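Local coordinates for tyrosine specific protein phosphatase (Trypanosoma cruzi, PDB 4AZ1) that probably removes phosphate from phosphotyrosine residues of proteins, at residues K168-L174 / F186-T192; V14-Y18 / A294-L299. All coordinates share one frame. Residue numbers count along the deposited sequence, not the author numbering.

Interaction 1 of 2, residues K168-L174 / F186-T192; sequences KITRRYL and FTQVQYT. With FMT (formic acid), chain G.
Leu174 lays its CB over one face of the Phe186 ring, 4.1 Å from the ring centroid in a CH-pi contact, while its CD1 comes within 3.6 Å of Phe186 CZ; Phe186 takes chi1 p. This pair belongs to a beta hairpin in the phosphatase's central mixed sheet, whose antiparallel strands 169-174 and 186-191 run at 165°, with axes 4.7 Å apart. Both are extended, phi near -115° and psi near 130° over most of their length. Thr170-Gln190, Arg172-Gln188 and Leu174-Phe186 are hydrogen-bonded pairs: Thr170 N to Gln190 O and Gln190 N to Thr170 O are both 2.8 Å, Arg172 N to Gln188 O 2.8 Å and Gln188 N to Arg172 O 2.9 Å, Leu174 N to Phe186 O 2.9 Å and Phe186 N to Leu174 O 3.0 Å. Ile169-Tyr191, Arg171-Val189 and Tyr173-Thr187 are the non-hydrogen-bonded pairs. Lys168 has a left-handed backbone (57/45) and forms with Ile169 a G1 beta bulge opposite Glu164; its O still accepts Thr192 N at 3.0 Å. Ile169 CG2 meets Val189 CG1 at 3.6 Å beneath helix 203-215. On the opposite face the Arg172 side chain, chi1 m and then extended, brings NH1 to Gln188 OE1 (2.9 Å) and Gln190 OE1 (2.8 Å); Trp134 adds a cation-pi contact. Gln190 NE2 donates to Thr120 O and, at 2.7 Å, to O1 of formic acid, probably from the crystallisation liquor. Beside the apolar Leu174-Phe186 pair, Arg172 thus adds charged-to-neutral hydrogen bonds to the backbone ladder, with no salt bridge between the strands.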
loop_
_atom_site.group_PDB
_atom_site.type_symbol
_atom_site.label_atom_id
_atom_site.label_comp_id
_atom_site.label_asym_id
_atom_site.label_seq_id
_atom_site.Cartn_x
_atom_site.Cartn_y
_atom_site.Cartn_z
ATOM N N LYS A 168 24.034 14.170 1.749
ATOM C CA LYS A 168 22.703 13.841 2.274
ATOM C C LYS A 168 21.948 12.986 1.275
ATOM O O LYS A 168 20.775 13.225 0.998
ATOM C CB LYS A 168 21.874 15.100 2.571
ATOM C CG LYS A 168 22.535 16.084 3.539
ATOM C CD LYS A 168 22.711 15.469 4.915
ATOM C CE LYS A 168 22.802 16.564 5.963
ATOM N NZ LYS A 168 21.814 17.643 5.666
ATOM N N ILE A 169 22.630 11.996 0.719
ATOM C CA ILE A 169 22.000 11.114 -0.241
ATOM C C ILE A 169 22.078 9.697 0.291
ATOM O O ILE A 169 23.111 9.287 0.835
ATOM C CB ILE A 169 22.686 11.226 -1.631
ATOM C CG1 ILE A 169 22.239 12.520 -2.344
ATOM C CG2 ILE A 169 22.378 10.007 -2.494
ATOM C CD1 ILE A 169 23.037 12.829 -3.619
ATOM N N THR A 170 20.978 8.955 0.162
ATOM C CA THR A 170 20.993 7.529 0.497
ATOM C C THR A 170 20.643 6.749 -0.750
ATOM O O THR A 170 19.684 7.098 -1.449
ATOM C CB THR A 170 20.001 7.189 1.639
ATOM O OG1 THR A 170 20.456 7.802 2.850
ATOM C CG2 THR A 170 19.944 5.671 1.877
ATOM N N ARG A 171 21.432 5.720 -1.048
ATOM C CA ARG A 171 21.153 4.863 -2.201
ATOM C C ARG A 171 20.736 3.488 -1.725
ATOM O O ARG A 171 21.464 2.839 -0.967
ATOM C CB ARG A 171 22.375 4.763 -3.119
ATOM C CG ARG A 171 22.790 6.107 -3.666
ATOM C CD ARG A 171 23.788 6.037 -4.828
ATOM N NE ARG A 171 23.850 7.364 -5.445
ATOM C CZ ARG A 171 24.751 8.298 -5.140
ATOM N NH1 ARG A 171 25.713 8.045 -4.252
ATOM N NH2 ARG A 171 24.697 9.480 -5.740
ATOM N N ARG A 172 19.561 3.054 -2.172
ATOM C CA ARG A 172 19.008 1.764 -1.781
ATOM C C ARG A 172 18.881 0.901 -3.026
ATOM O O ARG A 172 18.257 1.304 -4.012
ATOM C CB ARG A 172 17.639 1.954 -1.109
ATOM C CG ARG A 172 17.674 2.875 0.121
ATOM C CD ARG A 172 16.319 2.976 0.816
ATOM N NE ARG A 172 16.427 3.724 2.065
ATOM C CZ ARG A 172 16.165 5.027 2.203
ATOM N NH1 ARG A 172 15.764 5.753 1.168
ATOM N NH2 ARG A 172 16.307 5.603 3.389
ATOM N N TYR A 173 19.509 -0.266 -2.997
ATOM C CA TYR A 173 19.445 -1.188 -4.123
ATOM C C TYR A 173 18.429 -2.256 -3.743
ATOM O O TYR A 173 18.583 -2.970 -2.744
ATOM C CB TYR A 173 20.847 -1.767 -4.446
ATOM C CG TYR A 173 21.850 -0.651 -4.669
ATOM C CD1 TYR A 173 21.929 0.008 -5.897
ATOM C CD2 TYR A 173 22.676 -0.217 -3.639
ATOM C CE1 TYR A 173 22.818 1.060 -6.095
ATOM C CE2 TYR A 173 23.572 0.819 -3.828
ATOM C CZ TYR A 173 23.634 1.457 -5.058
ATOM O OH TYR A 173 24.520 2.490 -5.251
ATOM N N LEU A 174 17.380 -2.343 -4.546
ATOM C CA LEU A 174 16.179 -3.053 -4.154
ATOM C C LEU A 174 15.796 -4.124 -5.173
ATOM O O LEU A 174 16.186 -4.065 -6.349
ATOM C CB LEU A 174 15.036 -2.038 -3.963
ATOM C CG LEU A 174 15.272 -1.027 -2.830
ATOM C CD1 LEU A 174 14.318 0.164 -2.912
ATOM C CD2 LEU A 174 15.149 -1.716 -1.459
ATOM N N PHE A 186 16.001 -2.567 -8.926
ATOM C CA PHE A 186 16.017 -1.139 -9.203
ATOM C C PHE A 186 16.748 -0.394 -8.087
ATOM O O PHE A 186 16.969 -0.937 -6.991
ATOM C CB PHE A 186 14.594 -0.593 -9.438
ATOM C CG PHE A 186 13.797 -0.359 -8.177
ATOM C CD1 PHE A 186 13.135 -1.405 -7.548
ATOM C CD2 PHE A 186 13.699 0.921 -7.630
ATOM C CE1 PHE A 186 12.389 -1.187 -6.391
ATOM C CE2 PHE A 186 12.956 1.157 -6.471
ATOM C CZ PHE A 186 12.295 0.096 -5.854
ATOM N N THR A 187 17.156 0.836 -8.387
ATOM C CA THR A 187 17.838 1.676 -7.411
ATOM C C THR A 187 16.912 2.832 -7.010
ATOM O O THR A 187 16.345 3.509 -7.877
ATOM C CB THR A 187 19.166 2.200 -7.997
ATOM O OG1 THR A 187 19.947 1.095 -8.478
ATOM C CG2 THR A 187 19.964 2.950 -6.949
ATOM N N GLN A 188 16.712 3.027 -5.705
ATOM C CA GLN A 188 16.080 4.257 -5.213
ATOM C C GLN A 188 17.142 5.155 -4.592
ATOM O O GLN A 188 17.964 4.701 -3.796
ATOM C CB GLN A 188 14.956 3.990 -4.193
ATOM C CG GLN A 188 14.185 5.254 -3.783
ATOM C CD GLN A 188 14.186 5.479 -2.271
ATOM O OE1 GLN A 188 15.070 4.989 -1.556
ATOM N NE2 GLN A 188 13.189 6.216 -1.778
ATOM N N VAL A 189 17.129 6.433 -4.968
ATOM C CA VAL A 189 18.090 7.397 -4.446
ATOM C C VAL A 189 17.277 8.461 -3.705
ATOM O O VAL A 189 16.421 9.112 -4.298
ATOM C CB VAL A 189 18.897 8.050 -5.590
ATOM C CG1 VAL A 189 19.992 8.967 -5.031
ATOM C CG2 VAL A 189 19.536 6.975 -6.475
ATOM N N GLN A 190 17.512 8.618 -2.408
ATOM C CA GLN A 190 16.786 9.628 -1.648
ATOM C C GLN A 190 17.726 10.767 -1.266
ATOM O O GLN A 190 18.793 10.547 -0.686
ATOM C CB GLN A 190 16.140 9.025 -0.386
ATOM C CG GLN A 190 15.294 10.029 0.428
ATOM C CD GLN A 190 14.799 9.445 1.741
ATOM O OE1 GLN A 190 15.218 8.351 2.138
ATOM N NE2 GLN A 190 13.894 10.168 2.421
ATOM N N TYR A 191 17.313 11.989 -1.582
ATOM C CA TYR A 191 18.083 13.173 -1.235
ATOM C C TYR A 191 17.312 13.941 -0.163
ATOM O O TYR A 191 16.188 14.419 -0.404
ATOM C CB TYR A 191 18.291 14.025 -2.493
ATOM C CG TYR A 191 18.907 15.380 -2.246
ATOM C CD1 TYR A 191 19.939 15.535 -1.344
ATOM C CD2 TYR A 191 18.453 16.512 -2.934
ATOM C CE1 TYR A 191 20.502 16.775 -1.105
ATOM C CE2 TYR A 191 19.021 17.753 -2.719
ATOM C CZ TYR A 191 20.046 17.880 -1.801
ATOM O OH TYR A 191 20.626 19.110 -1.569
ATOM N N THR A 192 17.921 14.054 1.019
ATOM C CA THR A 192 17.253 14.627 2.193
ATOM C C THR A 192 17.854 15.968 2.614
ATOM O O THR A 192 17.592 16.445 3.723
ATOM C CB THR A 192 17.351 13.678 3.419
ATOM O OG1 THR A 192 18.729 13.438 3.721
ATOM C CG2 THR A 192 16.657 12.363 3.160
HETATM C C FMT G . 14.000 10.406 5.970
HETATM O O1 FMT G . 13.244 10.467 5.000
HETATM O O2 FMT G . 14.250 11.368 6.703
HETATM O O HOH W 1 19.179 16.012 6.780
HETATM O O HOH W 2 20.021 10.844 3.239
#

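Interaction 2 of 2, residues V14-Y18 / A294-L299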
loop_
_atom_site.group_PDB
_atom_site.type_symbol
_atom_site.label_atom_id
_atom_site.label_comp_id
_atom_site.label_asym_id
_atom_site.label_seq_id
_atom_site.Cartn_x
_atom_site.Cartn_y
_atom_site.Cartn_z
ATOM N N VAL A 14 23.319 41.239 -9.517
ATOM C CA VAL A 14 22.609 40.365 -8.580
ATOM C C VAL A 14 21.133 40.763 -8.429
ATOM O O VAL A 14 20.239 39.913 -8.482
ATOM C CB VAL A 14 23.277 40.333 -7.183
ATOM C CG1 VAL A 14 22.525 39.381 -6.263
ATOM C CG2 VAL A 14 24.733 39.904 -7.283
ATOM N N GLN A 15 20.879 42.055 -8.262
ATOM C CA GLN A 15 19.509 42.534 -8.125
ATOM C C GLN A 15 18.668 42.241 -9.375
ATOM O O GLN A 15 17.531 41.774 -9.268
ATOM C CB GLN A 15 19.494 44.038 -7.804
ATOM C CG GLN A 15 18.110 44.589 -7.459
ATOM C CD GLN A 15 17.504 43.917 -6.228
ATOM O OE1 GLN A 15 18.224 43.485 -5.322
ATOM N NE2 GLN A 15 16.174 43.822 -6.195
ATOM N N ALA A 16 19.221 42.527 -10.553
ATOM C CA ALA A 16 18.510 42.274 -11.802
ATOM C C ALA A 16 18.249 40.776 -11.995
ATOM O O ALA A 16 17.188 40.384 -12.496
ATOM C CB ALA A 16 19.282 42.850 -12.994
ATOM N N GLN A 17 19.212 39.946 -11.611
ATOM C CA GLN A 17 19.023 38.499 -11.680
ATOM C C GLN A 17 17.857 38.072 -10.796
ATOM O O GLN A 17 16.988 37.319 -11.228
ATOM C CB GLN A 17 20.287 37.756 -11.246
ATOM C CG GLN A 17 21.444 37.837 -12.233
ATOM C CD GLN A 17 22.707 37.210 -11.669
ATOM O OE1 GLN A 17 22.848 37.058 -10.446
ATOM N NE2 GLN A 17 23.628 36.829 -12.550
ATOM N N TYR A 18 17.839 38.555 -9.561
ATOM C CA TYR A 18 16.778 38.199 -8.627
ATOM C C TYR A 18 15.409 38.653 -9.144
ATOM O O TYR A 18 14.437 37.905 -9.071
ATOM C CB TYR A 18 17.061 38.796 -7.246
ATOM C CG TYR A 18 16.054 38.408 -6.185
ATOM C CD1 TYR A 18 14.875 39.125 -6.030
ATOM C CD2 TYR A 18 16.287 37.338 -5.335
ATOM C CE1 TYR A 18 13.952 38.782 -5.066
ATOM C CE2 TYR A 18 15.366 36.989 -4.360
ATOM C CZ TYR A 18 14.198 37.719 -4.233
ATOM O OH TYR A 18 13.266 37.390 -3.272
ATOM N N ALA A 294 26.073 35.352 -3.457
ATOM C CA ALA A 294 25.235 36.533 -3.231
ATOM C C ALA A 294 23.741 36.266 -3.510
ATOM O O ALA A 294 22.873 36.783 -2.800
ATOM C CB ALA A 294 25.735 37.698 -4.061
ATOM N N LEU A 295 23.446 35.475 -4.543
ATOM C CA LEU A 295 22.059 35.121 -4.858
ATOM C C LEU A 295 21.464 34.220 -3.786
ATOM O O LEU A 295 20.346 34.458 -3.319
ATOM C CB LEU A 295 21.963 34.414 -6.211
ATOM C CG LEU A 295 22.022 35.292 -7.458
ATOM C CD1 LEU A 295 21.876 34.443 -8.712
ATOM C CD2 LEU A 295 20.926 36.335 -7.396
ATOM N N VAL A 296 22.210 33.178 -3.418
ATOM C CA VAL A 296 21.855 32.305 -2.302
ATOM C C VAL A 296 21.614 33.162 -1.058
ATOM O O VAL A 296 20.666 32.924 -0.304
ATOM C CB VAL A 296 22.970 31.259 -2.043
ATOM C CG1 VAL A 296 22.750 30.512 -0.728
ATOM C CG2 VAL A 296 23.044 30.278 -3.199
ATOM N N GLY A 297 22.459 34.175 -0.869
ATOM C CA GLY A 297 22.305 35.110 0.233
ATOM C C GLY A 297 20.968 35.832 0.222
ATOM O O GLY A 297 20.311 35.951 1.259
ATOM N N LEU A 298 20.562 36.315 -0.949
ATOM C CA LEU A 298 19.261 36.974 -1.095
ATOM C C LEU A 298 18.064 36.039 -0.862
ATOM O O LEU A 298 16.988 36.476 -0.439
ATOM C CB LEU A 298 19.143 37.611 -2.479
ATOM C CG LEU A 298 19.795 38.973 -2.656
ATOM C CD1 LEU A 298 19.543 39.513 -4.053
ATOM C CD2 LEU A 298 19.246 39.920 -1.608
ATOM N N LEU A 299 18.246 34.757 -1.144
ATOM C CA LEU A 299 17.142 33.819 -1.004
ATOM C C LEU A 299 16.995 33.344 0.448
ATOM O O LEU A 299 15.920 32.896 0.849
ATOM C CB LEU A 299 17.304 32.635 -1.969
ATOM C CG LEU A 299 17.004 32.854 -3.459
ATOM C CD1 LEU A 299 17.580 31.716 -4.291
ATOM C CD2 LEU A 299 15.505 32.965 -3.715
#
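Apolar contacts carry nearly all of this helix pair, which buries 353 Å² counted over both segments. Val14 points at the other helix and fits among three of its residues: its CG2 is 4.0 Å from Ala294 CB, its CG1 3.6 Å from Leu295 CD2 and 3.7 Å from Leu298 CD1. One turn on, Tyr18, chi1 t, extends its ring alongside the last turn of 294-299, with CD2 4.0 Å from Leu298 CB and CE2 4.1 Å from Leu299 CD2. Val14 and Tyr18 are spaced i to i+4, as are Ala294 and Leu298, so each helix offers a stripe of side chains on one flank. The polar side chains make van der Waals contact here: Gln17 OE1 lies 3.3 Å from Leu295 CD1, and its NE2 is hydrogen-bonded to Phe9 O; Gln15 merely grazes Leu298 CD1 and gives its NE2 to Glu19. Backbone hydrogen bonds stay inside each helix, Tyr18 N to Val14 O and Leu298 N to Ala294 O both at 3.0 Å. The short axes approach to 10.3 Å and cross at -56°, and the contact involves about one and a half turns of each helix. The arrangement joins the start of helix 14-30 to the C-terminal helix 293-299. Beneath them runs helix 274-288: its Met274 touches Tyr18, Phe278 meets both Leu295 and Leu299, and Met285 also packs on Leu295, making a three-helix cluster at the periphery, the centre of the contact lying about 25 Å from the centre of the chain.

In the fold
From the N terminus the chain enters helix 14-30, whose first turn is half of interaction 2; its partner, helix 293-299, arrives 276 residues later, so this contact brings the two ends of the chain together around almost the whole phosphatase fold. Interaction 1 is nested inside that long loop and is itself local: strand 169-177 turns back into strand 184-191, closing a hairpin in the central sheet. The two interactions do not touch, their nearest atoms being about 12 Å apart. Interaction 1 supplies two neighbouring strands of the sheet, flanked by 151-164 and 115-118, whereas interaction 2 joins the terminal helices beside helix 274-288.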